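Local atomic coordinates of transcriptional regulator, LysR family (Vibrio cholerae, PDB entry 3SZP), a protein that activates virulence genes of Vibrio cholerae as a LysR-type transcription factor, probably by binding DNA at regulatory sequences through its winged helix-turn-helix domain. Residues P168-S173 and Q185-K190; Y192-W197 and N260-Y265; G16-T21 and I27-I32; L8-V13 and P70-L75. One frame throughout, in Å; residues are numbered along the deposited sequence.

Overall arrangement
The four contacts fall into two groups. Contacts 3 and 4 lie in the DNA-binding half, with centres 15 Å apart. They touch directly: Y18 and I32 of contact 3 pack on V12, which belongs to helix 3-15 of contact 4. Contacts 1 and 2 lie in the LysR substrate-binding domain. Their centres are 21 Å apart, and K190 and W197 join them where strand 188-191 runs on into the loop 192-197. Within one chain the two groups do not touch, and the nearest atoms of contacts 2 and 3 are about 17 Å apart. Between subunits, P28 packs on P193 of a second copy. Helix 59-83, part of contact 4, leads from one half towards the other.

Contact 1: residues P168-S173 and Q185-K190; sequences PQYLSS and QHQLLK
Two hydrogen bonds meet at the phenol oxygen of Y170. One joins Y170 OH to H186 ND1 at 2.7 Å, and either atom could be the donor. The other comes from the backbone: Q187 N donates a hydrogen bond to Y170 OH at 3.0 Å, with an N-H...O angle of 159°. The phenol oxygen is thus held by two neighbouring residues of the chain that leads into strand 188-191.

The ring contact is secondary. Y170 and H186 meet rim to rim, with centroids 5.7 Å apart and planes turned by 52°, and neither ring covers the other. Y170 OH lies at the edge of the imidazole, near its plane. CG of Y170 stands anti to its own backbone N (chi1 174°), and from there the ring carries its hydroxyl across to the loop.

Apolar packing is slight. Q187 CB comes within 4.0 Å of Y170 CE1. Beyond the two segments, I233 of strand 233-237 touches both Y170 and H186, and H174 stacks on the Y170 ring.

The contact joins helix 168-173 to the loop that leads into strand 188-191 in the substrate-binding domain. Y170 is buried, so the two bonds satisfy a polar atom inside the fold. The backbone bond helps to fix where the hydroxyl sits. The short bond to ND1 would in turn restrict rotation of the imidazole, and the phenol could influence its ionisation.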
loop_
_atom_site.group_PDB
_atom_site.type_symbol
_atom_site.label_atom_id
_atom_site.label_comp_id
_atom_site.label_asym_id
_atom_site.label_seq_id
_atom_site.Cartn_x
_atom_site.Cartn_y
_atom_site.Cartn_z
ATOM N N PRO A 168 45.985 6.507 -7.351
ATOM C CA PRO A 168 46.905 7.215 -8.256
ATOM C C PRO A 168 46.245 7.471 -9.623
ATOM O O PRO A 168 46.427 8.545 -10.205
ATOM C CB PRO A 168 48.070 6.237 -8.419
ATOM C CG PRO A 168 48.029 5.370 -7.190
ATOM C CD PRO A 168 46.565 5.282 -6.781
ATOM N N GLN A 169 45.482 6.499 -10.117
ATOM C CA GLN A 169 44.766 6.680 -11.369
ATOM C C GLN A 169 43.909 7.945 -11.314
ATOM O O GLN A 169 43.888 8.713 -12.268
ATOM C CB GLN A 169 43.908 5.447 -11.712
ATOM C CG GLN A 169 43.438 5.374 -13.171
ATOM C CD GLN A 169 42.145 4.543 -13.381
ATOM O OE1 GLN A 169 41.728 3.744 -12.524
ATOM N NE2 GLN A 169 41.508 4.743 -14.531
ATOM N N TYR A 170 43.202 8.167 -10.202
ATOM C CA TYR A 170 42.334 9.346 -10.095
ATOM C C TYR A 170 43.170 10.634 -10.071
ATOM O O TYR A 170 42.855 11.615 -10.753
ATOM C CB TYR A 170 41.432 9.283 -8.858
ATOM C CG TYR A 170 40.625 10.551 -8.654
ATOM C CD1 TYR A 170 39.428 10.758 -9.340
ATOM C CD2 TYR A 170 41.068 11.547 -7.799
ATOM C CE1 TYR A 170 38.693 11.920 -9.174
ATOM C CE2 TYR A 170 40.345 12.714 -7.627
ATOM C CZ TYR A 170 39.157 12.889 -8.313
ATOM O OH TYR A 170 38.439 14.041 -8.145
ATOM N N LEU A 171 44.226 10.624 -9.277
ATOM C CA LEU A 171 45.039 11.812 -9.114
ATOM C C LEU A 171 45.784 12.167 -10.400
ATOM O O LEU A 171 46.016 13.340 -10.676
ATOM C CB LEU A 171 45.999 11.630 -7.948
ATOM C CG LEU A 171 45.203 11.543 -6.652
ATOM C CD1 LEU A 171 46.109 11.266 -5.469
ATOM C CD2 LEU A 171 44.421 12.834 -6.465
ATOM N N SER A 172 46.136 11.146 -11.179
ATOM C CA SER A 172 46.742 11.340 -12.487
ATOM C C SER A 172 45.929 12.289 -13.349
ATOM O O SER A 172 46.484 13.054 -14.135
ATOM C CB SER A 172 46.867 10.004 -13.220
ATOM O OG SER A 172 47.981 9.266 -12.755
ATOM N N SER A 173 44.613 12.231 -13.199
ATOM C CA SER A 173 43.716 12.943 -14.089
ATOM C C SER A 173 43.027 14.132 -13.420
ATOM O O SER A 173 42.399 14.954 -14.088
ATOM C CB SER A 173 42.669 11.973 -14.625
ATOM O OG SER A 173 42.012 12.528 -15.748
ATOM N N GLN A 185 35.573 20.819 -6.080
ATOM C CA GLN A 185 35.895 20.644 -7.494
ATOM C C GLN A 185 36.127 19.178 -7.848
ATOM O O GLN A 185 36.220 18.829 -9.015
ATOM C CB GLN A 185 37.145 21.457 -7.859
ATOM C CG GLN A 185 36.877 22.907 -8.235
ATOM C CD GLN A 185 36.042 23.629 -7.198
ATOM O OE1 GLN A 185 36.525 23.946 -6.102
ATOM N NE2 GLN A 185 34.774 23.884 -7.530
ATOM N N HIS A 186 36.219 18.323 -6.836
ATOM C CA HIS A 186 36.589 16.927 -7.044
ATOM C C HIS A 186 35.417 15.972 -6.955
ATOM O O HIS A 186 34.356 16.342 -6.455
ATOM C CB HIS A 186 37.648 16.517 -6.029
ATOM C CG HIS A 186 39.019 16.937 -6.420
ATOM N ND1 HIS A 186 39.851 16.131 -7.165
ATOM C CD2 HIS A 186 39.696 18.089 -6.199
ATOM C CE1 HIS A 186 40.988 16.767 -7.382
ATOM N NE2 HIS A 186 40.919 17.954 -6.803
ATOM N N GLN A 187 35.632 14.742 -7.431
ATOM C CA GLN A 187 34.651 13.664 -7.292
ATOM C C GLN A 187 34.757 13.064 -5.898
ATOM O O GLN A 187 35.779 12.483 -5.545
ATOM C CB GLN A 187 34.875 12.578 -8.344
ATOM C CG GLN A 187 34.632 13.063 -9.753
ATOM C CD GLN A 187 33.431 14.001 -9.817
ATOM O OE1 GLN A 187 32.287 13.575 -9.653
ATOM N NE2 GLN A 187 33.694 15.305 -10.034
ATOM N N LEU A 188 33.711 13.215 -5.099
ATOM C CA LEU A 188 33.758 12.686 -3.736
ATOM C C LEU A 188 32.978 11.382 -3.571
ATOM O O LEU A 188 31.951 11.178 -4.218
ATOM C CB LEU A 188 33.309 13.744 -2.728
ATOM C CG LEU A 188 34.043 15.070 -2.898
ATOM C CD1 LEU A 188 33.641 16.041 -1.799
ATOM C CD2 LEU A 188 35.583 14.858 -2.896
ATOM N N LEU A 189 33.484 10.506 -2.705
ATOM C CA LEU A 189 32.894 9.203 -2.450
ATOM C C LEU A 189 32.684 9.106 -0.949
ATOM O O LEU A 189 33.643 9.184 -0.177
ATOM C CB LEU A 189 33.824 8.079 -2.900
ATOM C CG LEU A 189 34.456 8.264 -4.286
ATOM C CD1 LEU A 189 35.617 7.267 -4.495
ATOM C CD2 LEU A 189 33.408 8.095 -5.390
ATOM N N LYS A 190 31.432 8.950 -0.537
ATOM C CA LYS A 190 31.107 9.061 0.878
ATOM C C LYS A 190 30.279 7.884 1.380
ATOM O O LYS A 190 29.306 7.466 0.735
ATOM C CB LYS A 190 30.393 10.386 1.171
ATOM C CG LYS A 190 31.122 11.663 0.655
ATOM C CD LYS A 190 30.484 12.899 1.275
ATOM C CE LYS A 190 31.137 14.217 0.895
ATOM N NZ LYS A 190 30.456 15.334 1.634
#

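Contact 2: residues Y192-W197 and N260-Y265; sequences YPLLKW and NPRDIY
R262 has its CG anti to the carbonyl carbon (chi1 -63°), and its chain bends at chi3 (-67°), which turns the guanidinium towards L194. L194 has the same kind of first torsion (chi1 -54°) and reaches out from the opposite direction. Its methyls meet the flat group. CD2 lies over one face of the guanidinium, 3.7 Å above the plane and offset towards the rim. L194 CD2 is nearest to R262 NE, at 3.8 Å. The other branch, L194 CD1, approaches R262 NH2 at 3.8 Å.

P193 adds a looser touch. Its CG stands 4.1 Å from R262 NH1, oblique to the guanidinium plane. The peptide bond before P193 is cis.

No hydrogen bond crosses between the segments. The charge of R262 is met elsewhere, by a salt bridge to D162 of strand 153-166. L194 also packs on D162, and both L194 and R262 touch P237. Within the loop, W197 NE1 donates to L194 O at 3.1 Å. The donor lies above the carbonyl plane, while the acceptor lies in the plane of the indole.

The arrangement joins the loop between strands 188-191 and 197-200 to strand 262-268. That strand pairs antiparallel with strand 153-166 in the mixed sheet of the LysR substrate-binding domain, which has the periplasmic-binding-protein type of fold.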
loop_
_atom_site.group_PDB
_atom_site.type_symbol
_atom_site.label_atom_id
_atom_site.label_comp_id
_atom_site.label_asym_id
_atom_site.label_seq_id
_atom_site.Cartn_x
_atom_site.Cartn_y
_atom_site.Cartn_z
ATOM N N TYR A 192 28.347 6.238 4.992
ATOM C CA TYR A 192 27.843 6.535 6.320
ATOM C C TYR A 192 28.778 5.859 7.313
ATOM O O TYR A 192 29.191 4.731 7.080
ATOM C CB TYR A 192 26.411 5.998 6.461
ATOM C CG TYR A 192 25.830 6.221 7.832
ATOM C CD1 TYR A 192 26.129 5.348 8.866
ATOM C CD2 TYR A 192 24.998 7.309 8.102
ATOM C CE1 TYR A 192 25.622 5.538 10.129
ATOM C CE2 TYR A 192 24.477 7.508 9.387
ATOM C CZ TYR A 192 24.802 6.614 10.384
ATOM O OH TYR A 192 24.335 6.759 11.667
ATOM N N PRO A 193 29.101 6.516 8.440
ATOM C CA PRO A 193 28.609 7.812 8.931
ATOM C C PRO A 193 29.497 9.001 8.583
ATOM O O PRO A 193 29.409 10.033 9.256
ATOM C CB PRO A 193 28.601 7.622 10.452
ATOM C CG PRO A 193 29.773 6.674 10.704
ATOM C CD PRO A 193 29.904 5.804 9.459
ATOM N N LEU A 194 30.345 8.882 7.575
ATOM C CA LEU A 194 31.231 9.999 7.239
ATOM C C LEU A 194 30.717 10.682 5.973
ATOM O O LEU A 194 31.313 10.579 4.896
ATOM C CB LEU A 194 32.673 9.513 7.053
ATOM C CG LEU A 194 33.247 8.710 8.235
ATOM C CD1 LEU A 194 34.595 8.112 7.867
ATOM C CD2 LEU A 194 33.371 9.592 9.481
ATOM N N LEU A 195 29.596 11.375 6.121
ATOM C CA LEU A 195 28.951 12.029 4.994
ATOM C C LEU A 195 29.282 13.516 4.978
ATOM O O LEU A 195 29.511 14.100 3.917
ATOM C CB LEU A 195 27.436 11.811 5.050
ATOM C CG LEU A 195 27.037 10.335 5.073
ATOM C CD1 LEU A 195 25.527 10.187 5.151
ATOM C CD2 LEU A 195 27.589 9.594 3.864
ATOM N N LYS A 196 29.314 14.107 6.171
ATOM C CA LYS A 196 29.614 15.519 6.352
ATOM C C LYS A 196 31.062 15.639 6.826
ATOM O O LYS A 196 31.368 15.346 7.975
ATOM C CB LYS A 196 28.664 16.127 7.388
ATOM C CG LYS A 196 28.721 17.634 7.526
ATOM C CD LYS A 196 27.725 18.113 8.600
ATOM C CE LYS A 196 27.424 19.615 8.485
ATOM N NZ LYS A 196 26.444 20.119 9.518
ATOM N N TRP A 197 31.955 16.052 5.932
ATOM C CA TRP A 197 33.372 16.066 6.263
ATOM C C TRP A 197 33.683 17.367 6.985
ATOM O O TRP A 197 33.362 18.463 6.509
ATOM C CB TRP A 197 34.235 15.922 5.012
ATOM C CG TRP A 197 34.046 14.619 4.243
ATOM C CD1 TRP A 197 33.234 13.564 4.578
ATOM C CD2 TRP A 197 34.674 14.263 3.002
ATOM N NE1 TRP A 197 33.337 12.569 3.628
ATOM C CE2 TRP A 197 34.208 12.978 2.649
ATOM C CE3 TRP A 197 35.590 14.909 2.155
ATOM C CZ2 TRP A 197 34.633 12.326 1.486
ATOM C CZ3 TRP A 197 36.004 14.263 1.005
ATOM C CH2 TRP A 197 35.527 12.987 0.679
ATOM N N ASN A 260 38.065 14.683 13.261
ATOM C CA ASN A 260 37.986 14.329 14.667
ATOM C C ASN A 260 38.205 12.824 14.858
ATOM O O ASN A 260 37.551 12.014 14.205
ATOM C CB ASN A 260 36.618 14.752 15.217
ATOM C CG ASN A 260 36.618 14.916 16.719
ATOM O OD1 ASN A 260 37.630 15.285 17.314
ATOM N ND2 ASN A 260 35.475 14.631 17.349
ATOM N N PRO A 261 39.136 12.439 15.747
ATOM C CA PRO A 261 39.306 11.011 16.047
ATOM C C PRO A 261 38.025 10.461 16.650
ATOM O O PRO A 261 37.323 11.186 17.343
ATOM C CB PRO A 261 40.424 10.996 17.094
ATOM C CG PRO A 261 41.121 12.307 16.948
ATOM C CD PRO A 261 40.069 13.286 16.515
ATOM N N ARG A 262 37.704 9.208 16.366
ATOM C CA ARG A 262 36.478 8.617 16.872
ATOM C C ARG A 262 36.801 7.406 17.765
ATOM O O ARG A 262 37.576 6.519 17.390
ATOM C CB ARG A 262 35.531 8.247 15.718
ATOM C CG ARG A 262 35.061 9.459 14.887
ATOM C CD ARG A 262 34.178 9.047 13.701
ATOM N NE ARG A 262 34.903 8.284 12.681
ATOM C CZ ARG A 262 34.507 7.103 12.203
ATOM N NH1 ARG A 262 33.392 6.538 12.646
ATOM N NH2 ARG A 262 35.218 6.492 11.273
ATOM N N ASP A 263 36.211 7.396 18.954
ATOM C CA ASP A 263 36.503 6.380 19.946
ATOM C C ASP A 263 35.644 5.146 19.766
ATOM O O ASP A 263 34.473 5.226 19.372
ATOM C CB ASP A 263 36.282 6.941 21.343
ATOM C CG ASP A 263 37.192 8.099 21.653
ATOM O OD1 ASP A 263 38.371 8.057 21.234
ATOM O OD2 ASP A 263 36.722 9.057 22.308
ATOM N N ILE A 264 36.234 4.002 20.072
ATOM C CA ILE A 264 35.516 2.740 20.088
ATOM C C ILE A 264 35.306 2.289 21.523
ATOM O O ILE A 264 36.271 2.128 22.268
ATOM C CB ILE A 264 36.291 1.678 19.315
ATOM C CG1 ILE A 264 36.467 2.144 17.869
ATOM C CG2 ILE A 264 35.542 0.343 19.361
ATOM C CD1 ILE A 264 37.863 2.004 17.364
ATOM N N TYR A 265 34.047 2.115 21.910
ATOM C CA TYR A 265 33.709 1.701 23.258
ATOM C C TYR A 265 33.098 0.305 23.315
ATOM O O TYR A 265 32.400 -0.119 22.386
ATOM C CB TYR A 265 32.706 2.666 23.895
ATOM C CG TYR A 265 33.239 4.042 24.202
ATOM C CD1 TYR A 265 33.913 4.302 25.387
ATOM C CD2 TYR A 265 33.055 5.085 23.310
ATOM C CE1 TYR A 265 34.393 5.570 25.671
ATOM C CE2 TYR A 265 33.541 6.356 23.578
ATOM C CZ TYR A 265 34.205 6.589 24.755
ATOM O OH TYR A 265 34.658 7.852 25.018
#

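Contact 3: residues G16-T21 and I27-I32; sequences GSYTST and IPVATI
The backbones come closest where Y18 at the start of helix 18-25 faces V29 at the start of helix 29-43, with Y18 CA and V29 CA 5.8 Å apart. I32, one turn on from V29, makes the main side-chain contact. Its CG2 sits over one face of the Y18 ring, a CH-pi contact 3.8 Å from the ring centroid and 20° off the normal. The methyl is displaced towards the rim and is nearest to Y18 CD1. The other branch of I32 goes elsewhere: CD1 packs on T21 CG2 at 3.9 Å and lies 3.4 Å from Y18 O.

V29 divides its methyls in a similar way. With CG1 anti to the backbone N (chi1 168°), that methyl packs on Y18 CB at 4.0 Å. V29 CG2 is turned to T19 OG1, 3.8 Å away.

Helices 18-25 and 29-43, with the short turn between them, form the helix-turn-helix of the LysR DNA-binding domain, in which helix 29-43 is probably the recognition helix. The Y18 ring also touches V12 of helix 3-15 and L48 of strand 48-51, which places it among several elements of the domain.

S17 is the N-cap of helix 18-25. Its OG accepts from S20 N at 2.9 Å. S17 O accepts two hydrogen bonds from T21, from N and from OG1, which arrive from opposite faces of the carbonyl plane. D131 of a second subunit packs on V29.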
loop_
_atom_site.group_PDB
_atom_site.type_symbol
_atom_site.label_atom_id
_atom_site.label_comp_id
_atom_site.label_asym_id
_atom_site.label_seq_id
_atom_site.Cartn_x
_atom_site.Cartn_y
_atom_site.Cartn_z
ATOM N N GLY A 16 5.584 -4.776 14.479
ATOM C CA GLY A 16 4.741 -4.048 13.554
ATOM C C GLY A 16 5.003 -4.288 12.075
ATOM O O GLY A 16 4.319 -3.698 11.231
ATOM N N SER A 17 5.988 -5.127 11.760
ATOM C CA SER A 17 6.257 -5.523 10.379
ATOM C C SER A 17 7.142 -6.773 10.304
ATOM O O SER A 17 7.796 -7.146 11.287
ATOM C CB SER A 17 6.917 -4.381 9.603
ATOM O OG SER A 17 8.300 -4.292 9.887
ATOM N N TYR A 18 7.165 -7.412 9.136
ATOM C CA TYR A 18 7.980 -8.605 8.944
ATOM C C TYR A 18 9.455 -8.246 8.890
ATOM O O TYR A 18 10.285 -8.951 9.456
ATOM C CB TYR A 18 7.598 -9.347 7.665
ATOM C CG TYR A 18 6.305 -10.133 7.722
ATOM C CD1 TYR A 18 5.611 -10.293 8.904
ATOM C CD2 TYR A 18 5.785 -10.723 6.575
ATOM C CE1 TYR A 18 4.427 -11.016 8.942
ATOM C CE2 TYR A 18 4.607 -11.442 6.598
ATOM C CZ TYR A 18 3.928 -11.587 7.783
ATOM O OH TYR A 18 2.745 -12.308 7.811
ATOM N N THR A 19 9.777 -7.160 8.187
ATOM C CA THR A 19 11.152 -6.689 8.070
ATOM C C THR A 19 11.705 -6.307 9.445
ATOM O O THR A 19 12.827 -6.663 9.802
ATOM C CB THR A 19 11.274 -5.479 7.101
ATOM O OG1 THR A 19 11.188 -5.925 5.733
ATOM C CG2 THR A 19 12.601 -4.747 7.306
ATOM N N SER A 20 10.911 -5.578 10.213
ATOM C CA SER A 20 11.310 -5.200 11.552
ATOM C C SER A 20 11.552 -6.458 12.379
ATOM O O SER A 20 12.527 -6.562 13.115
ATOM C CB SER A 20 10.224 -4.347 12.204
ATOM O OG SER A 20 10.470 -4.219 13.595
ATOM N N THR A 21 10.660 -7.423 12.233
ATOM C CA THR A 21 10.785 -8.681 12.953
ATOM C C THR A 21 11.990 -9.490 12.475
ATOM O O THR A 21 12.725 -10.069 13.282
ATOM C CB THR A 21 9.482 -9.502 12.870
ATOM O OG1 THR A 21 8.400 -8.723 13.410
ATOM C CG2 THR A 21 9.615 -10.796 13.652
ATOM N N ILE A 27 15.425 -13.993 11.243
ATOM C CA ILE A 27 14.628 -14.869 10.384
ATOM C C ILE A 27 14.300 -14.112 9.107
ATOM O O ILE A 27 13.707 -13.043 9.179
ATOM C CB ILE A 27 13.290 -15.290 11.044
ATOM C CG1 ILE A 27 13.535 -15.890 12.440
ATOM C CG2 ILE A 27 12.588 -16.285 10.153
ATOM C CD1 ILE A 27 12.257 -16.345 13.197
ATOM N N PRO A 28 14.688 -14.653 7.934
ATOM C CA PRO A 28 14.349 -13.944 6.688
ATOM C C PRO A 28 12.853 -13.698 6.590
ATOM O O PRO A 28 12.048 -14.511 7.072
ATOM C CB PRO A 28 14.791 -14.919 5.585
ATOM C CG PRO A 28 15.874 -15.743 6.247
ATOM C CD PRO A 28 15.430 -15.897 7.680
ATOM N N VAL A 29 12.496 -12.584 5.963
ATOM C CA VAL A 29 11.099 -12.251 5.731
ATOM C C VAL A 29 10.356 -13.409 5.068
ATOM O O VAL A 29 9.278 -13.775 5.506
ATOM C CB VAL A 29 10.958 -10.959 4.903
ATOM C CG1 VAL A 29 9.523 -10.781 4.411
ATOM C CG2 VAL A 29 11.415 -9.760 5.741
ATOM N N ALA A 30 10.940 -13.996 4.030
ATOM C CA ALA A 30 10.255 -15.073 3.307
ATOM C C ALA A 30 9.892 -16.222 4.245
ATOM O O ALA A 30 8.819 -16.815 4.137
ATOM C CB ALA A 30 11.105 -15.573 2.130
ATOM N N THR A 31 10.796 -16.539 5.167
ATOM C CA THR A 31 10.536 -17.602 6.133
ATOM C C THR A 31 9.472 -17.191 7.172
ATOM O O THR A 31 8.634 -18.000 7.569
ATOM C CB THR A 31 11.850 -18.070 6.815
ATOM O OG1 THR A 31 12.712 -18.649 5.820
ATOM C CG2 THR A 31 11.572 -19.093 7.913
ATOM N N ILE A 32 9.509 -15.929 7.599
ATOM C CA ILE A 32 8.467 -15.385 8.462
ATOM C C ILE A 32 7.098 -15.480 7.789
ATOM O O ILE A 32 6.114 -15.873 8.418
ATOM C CB ILE A 32 8.704 -13.904 8.838
ATOM C CG1 ILE A 32 9.955 -13.754 9.704
ATOM C CG2 ILE A 32 7.452 -13.324 9.558
ATOM C CD1 ILE A 32 10.224 -12.299 10.149
#

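Contact 4: residues L8-V13 and P70-L75; sequences LFRLVV and PLLERL
This is a helix-to-helix contact in the DNA-binding half, between helix 3-15 and the long helix 59-83. R10 carries it from the first helix, with L72 and E73 on the second. R10 and L72 run alongside each other, pointing opposite ways. R10 CD lies 3.9 Å from L72 CD1, and R10 NE comes within 3.6 Å of L72 CB. The arginine's CD and NE thus pack against L72.

The arginine starts out extended, its CG anti to the backbone N (chi1 173°), then bends at chi3. The bend brings NH1 beside E73, where R10 NH1 stands 3.7 Å from E73 CG. The carboxylate itself stays further off. R10 NH1 and E73 OE2 are 4.3 Å apart, too far for a salt bridge, and the two flat groups are turned by 84°.

The closer polar partners of the guanidinium belong to its own helix: NH2 bonds to N7, and NH1 makes a salt bridge with E14. L11 CD2 covers one face of the group. A buried charge is thus met from within helix 3-15, while L72 supplies apolar cover.

L72 also meets L3, in the N-terminal helix of a third subunit. L75 packs on L75 of that subunit, and L71 on its R74. Such pairing between long linker helices is typical of LysR-type regulators, in which this helix joins two DNA-binding domains into a dimer.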
loop_
_atom_site.group_PDB
_atom_site.type_symbol
_atom_site.label_atom_id
_atom_site.label_comp_id
_atom_site.label_asym_id
_atom_site.label_seq_id
_atom_site.Cartn_x
_atom_site.Cartn_y
_atom_site.Cartn_z
ATOM N N LEU A 8 5.892 -16.387 17.055
ATOM C CA LEU A 8 6.440 -15.540 15.999
ATOM C C LEU A 8 5.390 -14.511 15.598
ATOM O O LEU A 8 5.706 -13.354 15.341
ATOM C CB LEU A 8 6.851 -16.356 14.768
ATOM C CG LEU A 8 7.286 -15.450 13.592
ATOM C CD1 LEU A 8 8.518 -14.634 14.000
ATOM C CD2 LEU A 8 7.577 -16.237 12.310
ATOM N N PHE A 9 4.136 -14.951 15.553
ATOM C CA PHE A 9 3.013 -14.065 15.262
ATOM C C PHE A 9 2.959 -12.954 16.298
ATOM O O PHE A 9 2.862 -11.782 15.954
ATOM C CB PHE A 9 1.709 -14.865 15.250
ATOM C CG PHE A 9 0.475 -14.037 15.505
ATOM C CD1 PHE A 9 -0.023 -13.170 14.530
ATOM C CD2 PHE A 9 -0.206 -14.145 16.711
ATOM C CE1 PHE A 9 -1.178 -12.425 14.762
ATOM C CE2 PHE A 9 -1.377 -13.410 16.939
ATOM C CZ PHE A 9 -1.853 -12.541 15.968
ATOM N N ARG A 10 3.049 -13.322 17.571
ATOM C CA ARG A 10 3.115 -12.324 18.628
ATOM C C ARG A 10 4.230 -11.295 18.391
ATOM O O ARG A 10 4.012 -10.095 18.568
ATOM C CB ARG A 10 3.309 -12.994 19.987
ATOM C CG ARG A 10 3.550 -12.007 21.128
ATOM C CD ARG A 10 3.837 -12.719 22.446
ATOM N NE ARG A 10 5.130 -13.405 22.457
ATOM C CZ ARG A 10 6.244 -12.909 23.001
ATOM N NH1 ARG A 10 6.243 -11.705 23.562
ATOM N NH2 ARG A 10 7.372 -13.614 22.974
ATOM N N LEU A 11 5.417 -11.760 17.995
ATOM C CA LEU A 11 6.565 -10.870 17.819
ATOM C C LEU A 11 6.351 -9.938 16.635
ATOM O O LEU A 11 6.775 -8.778 16.650
ATOM C CB LEU A 11 7.863 -11.663 17.610
ATOM C CG LEU A 11 8.413 -12.549 18.727
ATOM C CD1 LEU A 11 9.752 -13.163 18.303
ATOM C CD2 LEU A 11 8.570 -11.776 20.025
ATOM N N VAL A 12 5.716 -10.466 15.594
ATOM C CA VAL A 12 5.405 -9.661 14.424
ATOM C C VAL A 12 4.494 -8.497 14.816
ATOM O O VAL A 12 4.703 -7.371 14.388
ATOM C CB VAL A 12 4.753 -10.512 13.325
ATOM C CG1 VAL A 12 4.035 -9.627 12.315
ATOM C CG2 VAL A 12 5.814 -11.414 12.639
ATOM N N VAL A 13 3.496 -8.778 15.646
ATOM C CA VAL A 13 2.571 -7.742 16.091
ATOM C C VAL A 13 3.301 -6.691 16.915
ATOM O O VAL A 13 3.088 -5.499 16.737
ATOM C CB VAL A 13 1.405 -8.333 16.931
ATOM C CG1 VAL A 13 0.508 -7.225 17.458
ATOM C CG2 VAL A 13 0.603 -9.313 16.107
ATOM N N PRO A 70 0.145 -12.951 27.103
ATOM C CA PRO A 70 0.609 -13.016 28.493
ATOM C C PRO A 70 1.321 -14.328 28.812
ATOM O O PRO A 70 2.407 -14.301 29.393
ATOM C CB PRO A 70 -0.686 -12.899 29.299
ATOM C CG PRO A 70 -1.603 -12.127 28.409
ATOM C CD PRO A 70 -1.265 -12.531 27.007
ATOM N N LEU A 71 0.711 -15.450 28.441
ATOM C CA LEU A 71 1.309 -16.765 28.636
ATOM C C LEU A 71 2.616 -16.930 27.858
ATOM O O LEU A 71 3.552 -17.556 28.346
ATOM C CB LEU A 71 0.336 -17.869 28.232
ATOM C CG LEU A 71 -0.921 -18.029 29.087
ATOM C CD1 LEU A 71 -1.777 -19.176 28.566
ATOM C CD2 LEU A 71 -0.547 -18.249 30.535
ATOM N N LEU A 72 2.673 -16.389 26.646
ATOM C CA LEU A 72 3.889 -16.482 25.854
ATOM C C LEU A 72 4.996 -15.628 26.473
ATOM O O LEU A 72 6.157 -16.017 26.470
ATOM C CB LEU A 72 3.637 -16.085 24.403
ATOM C CG LEU A 72 2.761 -17.028 23.573
ATOM C CD1 LEU A 72 2.238 -16.322 22.323
ATOM C CD2 LEU A 72 3.512 -18.296 23.200
ATOM N N GLU A 73 4.628 -14.475 27.019
ATOM C CA GLU A 73 5.580 -13.636 27.738
ATOM C C GLU A 73 6.130 -14.334 28.989
ATOM O O GLU A 73 7.336 -14.342 29.212
ATOM C CB GLU A 73 4.951 -12.294 28.111
ATOM C CG GLU A 73 4.862 -11.303 26.952
ATOM C CD GLU A 73 3.626 -10.414 27.042
ATOM O OE1 GLU A 73 2.944 -10.443 28.097
ATOM O OE2 GLU A 73 3.330 -9.698 26.059
ATOM N N ARG A 74 5.245 -14.915 29.795
ATOM C CA ARG A 74 5.657 -15.615 31.009
ATOM C C ARG A 74 6.619 -16.756 30.692
ATOM O O ARG A 74 7.647 -16.918 31.352
ATOM C CB ARG A 74 4.444 -16.153 31.773
ATOM C CG ARG A 74 3.468 -15.078 32.243
ATOM C CD ARG A 74 2.292 -15.687 33.006
ATOM N NE ARG A 74 2.716 -16.278 34.273
ATOM C CZ ARG A 74 1.894 -16.825 35.166
ATOM N NH1 ARG A 74 0.587 -16.867 34.937
ATOM N NH2 ARG A 74 2.381 -17.331 36.294
ATOM N N LEU A 75 6.276 -17.550 29.682
ATOM C CA LEU A 75 7.137 -18.645 29.254
ATOM C C LEU A 75 8.502 -18.129 28.827
ATOM O O LEU A 75 9.522 -18.703 29.182
ATOM C CB LEU A 75 6.488 -19.435 28.117
ATOM C CG LEU A 75 5.407 -20.423 28.559
ATOM C CD1 LEU A 75 4.600 -20.938 27.369
ATOM C CD2 LEU A 75 6.030 -21.578 29.342
#